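Local atomic coordinates of PBP5 (Haemophilus influenzae, PDB entry 3A3J), a protein that removes the C-terminal D-alanine from cell-wall precursor peptides, acting as a D-alanyl-D-alanine carboxypeptidase of the peptidase S11 family. Residues A9-L14 against P28-Y33; E254-L259 against G293-V298. All coordinates share one frame; numbering follows the deposited sequence.

Contact 1 (A9-L14 against P28-Y33); sequences AQTYVL and PDQRQY
Three glutamines form a short chain of amides, in which the NE2 group of Gln32 serves Gln10 across the contact and, weakly, Gln30 within its own loop. Gln32 NE2 donates to Gln10 OE1 at 3.2 Å, with an N-H...O angle of 157°; the oxygen lies close to the amide plane of Gln32, and the nitrogen lies in the carbonyl plane of Gln10. The two amide planes stand 81° apart, and one hydrogen bond joins them. A weak hydrogen bond, Gln32 NE2 to Gln30 OE1, is 3.4 Å long. A bend at chi2 (-82°) turns CD of Gln32 off the line of its chain, whereas Gln10 and Gln30 run extended beyond CG.

Thr11 sits beside this chain and approaches it with its hydroxyl: OG1 lies 3.9 Å from Gln30 OE1 and 4.0 Å from Gln32 NE2, so it packs against the amides. Gln10 and Thr11 both face Met230 of strand 224-232, forming a classic beta bulge at the start of strand 11-16. That strand belongs to the antiparallel sheet of the D-alanyl-D-alanine carboxypeptidase domain, of the beta-lactamase/transpeptidase-like fold, and residues 28-33 are part of the loop leading from strand 25-26 to helix 38-51.

At the other end the contact becomes apolar, with CG2 of Val13 resting against CB of Pro28 at 4.2 Å. Thr11 and Val13 also touch Ala151 of helix 151-164, while Pro28 leans on Arg152 of the same helix. The Asn27 side chain binds the Gln10 carbonyl, and Asp29 forms a salt bridge with Arg152.

Contact 2 (E254-L259 against G293-V298); sequences ETFKTL and GKQSEV
Glu254 and Phe256, two residues apart on one strand of the C-terminal domain, meet the loop 293-298 by different means, one polar and one aromatic. The polar part is a hydrogen bond from Gly293 N to Glu254 OE1, 3.1 Å long. The donor approaches from well above the carboxylate plane, 69° out of it. The carboxylate charge would be expected to strengthen this one bond. OE2, the other carboxylate oxygen of Glu254, lies 3.3 Å from Gln295 N, which brings both oxygens up to the backbone of the loop.

Two residues along, Phe256 makes the aromatic contacts. Gln295 lies over one face of the Phe256 ring: its CG stands 3.7 Å from the ring centroid, only 8° off the normal, in a CH-pi contact. The amide continues across the same ring, its plane tilted 26° from it, and NE2 lies above the CD1 side. With CG anti to the backbone N and an extended chain beyond, Gln295 reaches the phenyl group tip to tip.

An apolar contact is made by CG2 of Val298, 3.5 Å from Phe256 CZ, although the exact place of CG2 is less sure. Gln295 and Val298, the first and last residues of a type I beta turn, both touch the ring.

Strand 253-259 pairs antiparallel with strand 286-291, and Glu254 and Phe256 both touch Ile290 there. The loop 293-298 leads from strand 286-291, the antiparallel partner, to strand 299-304 of the mixed sheet, and Val298 already packs on Leu326 of strand 318-326 and Ile331 of strand 329-338.

The contacts come in series along the chain, contact 1 closing before contact 2 opens, and they lie in different domains of the protein. Their centres are 29 Å apart and their nearest atoms about 10 Å. Contact 1 fastens a loop to strand 11-16 of the five-stranded sheet in the D-alanyl-D-alanine carboxypeptidase region; contact 2 lies at the surface of the C-terminal region, on the two-stranded sheet of 253-259 and 286-291. Helix 235-252 connects the two regions: Tyr12 and Leu14 pack on it, and it runs directly into strand 253-259. A hydrogen bond between Thr255 and Asp16 also ties the two regions together. Both contacts lie away from the catalytic residues Ser36, Lys39 and Ser99.

Contact 1 (A9-L14 against P28-Y33)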
# COMPACT_ATOMS: atom_id res chain seq x y z
N ALA A 9 9.99 -18.44 -2.11
CA ALA A 9 9.84 -17.26 -2.96
C ALA A 9 11.16 -16.56 -3.04
O ALA A 9 11.91 -16.59 -2.08
CB ALA A 9 8.82 -16.33 -2.41
N GLN A 10 11.44 -15.91 -4.15
CA GLN A 10 12.74 -15.29 -4.30
C GLN A 10 12.83 -14.11 -3.36
O GLN A 10 13.89 -13.85 -2.80
CB GLN A 10 12.95 -14.84 -5.74
CG GLN A 10 13.04 -15.96 -6.76
CD GLN A 10 13.66 -15.45 -8.10
OE1 GLN A 10 13.85 -14.25 -8.29
NE2 GLN A 10 13.95 -16.36 -9.01
N THR A 11 11.71 -13.44 -3.12
CA THR A 11 11.70 -12.18 -2.41
C THR A 11 10.33 -12.13 -1.78
O THR A 11 9.41 -12.70 -2.36
CB THR A 11 11.71 -11.04 -3.49
OG1 THR A 11 13.04 -10.78 -3.92
CG2 THR A 11 11.06 -9.85 -3.06
N TYR A 12 10.18 -11.46 -0.63
CA TYR A 12 8.91 -11.24 -0.03
C TYR A 12 8.96 -10.28 1.14
O TYR A 12 10.01 -10.02 1.73
CB TYR A 12 8.34 -12.57 0.48
CG TYR A 12 9.11 -13.27 1.62
CD1 TYR A 12 8.90 -12.94 2.97
CD2 TYR A 12 9.99 -14.27 1.33
CE1 TYR A 12 9.59 -13.63 4.00
CE2 TYR A 12 10.62 -14.94 2.29
CZ TYR A 12 10.44 -14.64 3.62
OH TYR A 12 11.17 -15.38 4.52
N VAL A 13 7.82 -9.77 1.53
CA VAL A 13 7.82 -8.89 2.65
C VAL A 13 6.46 -9.10 3.28
O VAL A 13 5.50 -9.43 2.56
CB VAL A 13 8.00 -7.40 2.21
CG1 VAL A 13 6.67 -6.77 1.95
CG2 VAL A 13 8.63 -6.61 3.31
N LEU A 14 6.37 -8.95 4.61
CA LEU A 14 5.08 -8.90 5.27
C LEU A 14 5.12 -7.63 6.12
O LEU A 14 6.16 -7.36 6.76
CB LEU A 14 4.95 -10.09 6.24
CG LEU A 14 3.68 -10.09 7.14
CD1 LEU A 14 2.43 -10.21 6.20
CD2 LEU A 14 3.61 -11.25 8.17
N PRO A 28 13.96 -7.69 0.57
CA PRO A 28 12.81 -6.85 0.37
C PRO A 28 13.08 -5.73 -0.65
O PRO A 28 12.12 -5.14 -1.15
CB PRO A 28 12.57 -6.23 1.77
CG PRO A 28 13.88 -6.40 2.53
CD PRO A 28 14.53 -7.63 1.94
N ASP A 29 14.36 -5.38 -0.84
CA ASP A 29 14.79 -4.23 -1.66
C ASP A 29 15.44 -4.75 -2.93
O ASP A 29 15.80 -3.99 -3.81
CB ASP A 29 15.76 -3.30 -0.92
CG ASP A 29 15.15 -2.67 0.32
OD1 ASP A 29 14.05 -2.06 0.23
OD2 ASP A 29 15.77 -2.80 1.42
N GLN A 30 15.54 -6.05 -3.09
CA GLN A 30 16.04 -6.57 -4.38
C GLN A 30 15.08 -6.26 -5.56
O GLN A 30 13.85 -6.39 -5.45
CB GLN A 30 16.31 -8.04 -4.29
CG GLN A 30 16.89 -8.64 -5.55
CD GLN A 30 16.75 -10.14 -5.51
OE1 GLN A 30 16.13 -10.74 -6.38
NE2 GLN A 30 17.25 -10.75 -4.46
N ARG A 31 15.64 -5.80 -6.67
CA ARG A 31 14.81 -5.41 -7.83
C ARG A 31 14.24 -6.62 -8.60
O ARG A 31 14.94 -7.61 -8.88
CB ARG A 31 15.60 -4.49 -8.78
CG ARG A 31 15.87 -3.17 -8.10
CD ARG A 31 16.85 -2.31 -8.81
NE ARG A 31 16.80 -0.99 -8.20
CZ ARG A 31 17.21 0.13 -8.80
NH1 ARG A 31 17.73 0.07 -10.01
NH2 ARG A 31 17.11 1.32 -8.19
N GLN A 32 12.96 -6.52 -8.95
CA GLN A 32 12.22 -7.57 -9.56
C GLN A 32 11.37 -6.98 -10.67
O GLN A 32 10.90 -5.84 -10.58
CB GLN A 32 11.27 -8.19 -8.52
CG GLN A 32 11.94 -9.15 -7.57
CD GLN A 32 12.06 -10.49 -8.19
OE1 GLN A 32 11.23 -10.89 -8.97
NE2 GLN A 32 13.09 -11.20 -7.85
N TYR A 33 11.14 -7.78 -11.72
CA TYR A 33 10.18 -7.40 -12.78
C TYR A 33 8.79 -7.39 -12.19
O TYR A 33 8.35 -8.41 -11.69
CB TYR A 33 10.25 -8.39 -13.94
CG TYR A 33 11.50 -8.27 -14.75
CD1 TYR A 33 11.47 -7.71 -16.04
CD2 TYR A 33 12.73 -8.64 -14.20
CE1 TYR A 33 12.65 -7.56 -16.77
CE2 TYR A 33 13.89 -8.51 -14.92
CZ TYR A 33 13.84 -7.98 -16.21
OH TYR A 33 15.01 -7.87 -16.91

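Contact 2 (E254-L259 against G293-V298)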
# COMPACT_ATOMS: atom_id res chain seq x y z
N GLU A 254 0.51 -8.34 17.14
CA GLU A 254 -0.69 -7.58 17.26
C GLU A 254 -0.25 -6.15 17.09
O GLU A 254 0.98 -5.85 17.18
CB GLU A 254 -1.30 -7.75 18.65
CG GLU A 254 -0.32 -7.48 19.77
CD GLU A 254 -0.94 -7.76 21.13
OE1 GLU A 254 -1.84 -8.63 21.20
OE2 GLU A 254 -0.52 -7.11 22.12
N THR A 255 -1.23 -5.28 16.91
CA THR A 255 -0.97 -3.90 16.58
C THR A 255 -1.89 -3.04 17.42
O THR A 255 -3.04 -3.29 17.56
CB THR A 255 -1.20 -3.66 15.06
OG1 THR A 255 -0.03 -4.14 14.36
CG2 THR A 255 -1.43 -2.17 14.75
N PHE A 256 -1.36 -2.01 18.05
CA PHE A 256 -2.26 -1.15 18.77
C PHE A 256 -1.85 0.32 18.67
O PHE A 256 -0.70 0.67 18.41
CB PHE A 256 -2.48 -1.61 20.23
CG PHE A 256 -1.33 -1.27 21.16
CD1 PHE A 256 -1.44 -0.19 22.07
CD2 PHE A 256 -0.16 -2.03 21.17
CE1 PHE A 256 -0.38 0.13 22.96
CE2 PHE A 256 0.89 -1.71 22.04
CZ PHE A 256 0.77 -0.62 22.93
N LYS A 257 -2.85 1.14 18.85
CA LYS A 257 -2.70 2.56 18.74
C LYS A 257 -2.06 3.09 20.03
O LYS A 257 -2.61 2.93 21.11
CB LYS A 257 -4.10 3.15 18.53
CG LYS A 257 -4.03 4.59 18.09
CD LYS A 257 -5.40 5.23 18.15
CE LYS A 257 -6.01 5.23 16.78
NZ LYS A 257 -7.35 5.88 16.73
N THR A 258 -0.87 3.68 19.94
CA THR A 258 -0.31 4.32 21.11
C THR A 258 -0.58 5.81 21.20
O THR A 258 -0.46 6.38 22.29
CB THR A 258 1.19 4.15 21.18
OG1 THR A 258 1.76 4.78 20.04
CG2 THR A 258 1.57 2.67 21.22
N LEU A 259 -0.90 6.46 20.09
CA LEU A 259 -1.30 7.88 20.14
C LEU A 259 -2.49 8.18 19.26
O LEU A 259 -2.61 7.66 18.14
CB LEU A 259 -0.14 8.81 19.75
CG LEU A 259 1.17 8.73 20.55
CD1 LEU A 259 2.36 9.24 19.69
CD2 LEU A 259 1.03 9.51 21.86
N GLY A 293 -0.23 -10.76 22.68
CA GLY A 293 -0.27 -10.95 24.10
C GLY A 293 0.50 -9.95 24.97
O GLY A 293 0.19 -9.87 26.14
N LYS A 294 1.43 -9.17 24.40
CA LYS A 294 2.41 -8.32 25.13
C LYS A 294 2.04 -6.85 25.37
O LYS A 294 2.89 -6.03 25.82
CB LYS A 294 3.77 -8.33 24.42
CG LYS A 294 4.46 -9.70 24.21
CD LYS A 294 5.33 -10.14 25.40
CE LYS A 294 5.32 -11.67 25.49
NZ LYS A 294 6.48 -12.22 26.20
N GLN A 295 0.80 -6.48 25.09
CA GLN A 295 0.44 -5.08 25.22
C GLN A 295 0.66 -4.47 26.61
O GLN A 295 1.17 -3.34 26.72
CB GLN A 295 -0.99 -4.85 24.82
CG GLN A 295 -1.25 -3.37 24.67
CD GLN A 295 -2.58 -3.12 24.00
OE1 GLN A 295 -3.18 -4.05 23.43
NE2 GLN A 295 -3.04 -1.88 24.04
N SER A 296 0.22 -5.21 27.65
CA SER A 296 0.41 -4.89 29.09
C SER A 296 1.81 -4.52 29.41
O SER A 296 2.03 -3.59 30.17
CB SER A 296 0.13 -6.11 29.97
OG SER A 296 -1.22 -6.52 29.88
N GLU A 297 2.75 -5.27 28.88
CA GLU A 297 4.12 -5.11 29.31
C GLU A 297 4.85 -3.96 28.61
O GLU A 297 5.99 -3.66 28.96
CB GLU A 297 4.86 -6.43 29.14
CG GLU A 297 4.17 -7.59 29.88
CD GLU A 297 4.68 -8.97 29.45
OE1 GLU A 297 5.90 -9.12 29.15
OE2 GLU A 297 3.85 -9.92 29.40
N VAL A 298 4.23 -3.30 27.63
CA VAL A 298 4.93 -2.18 26.98
C VAL A 298 4.94 -0.94 27.89
O VAL A 298 3.92 -0.62 28.52
CB VAL A 298 4.36 -1.85 25.52
CG1 VAL A 298 4.78 -2.91 24.52
CG2 VAL A 298 2.84 -1.71 25.52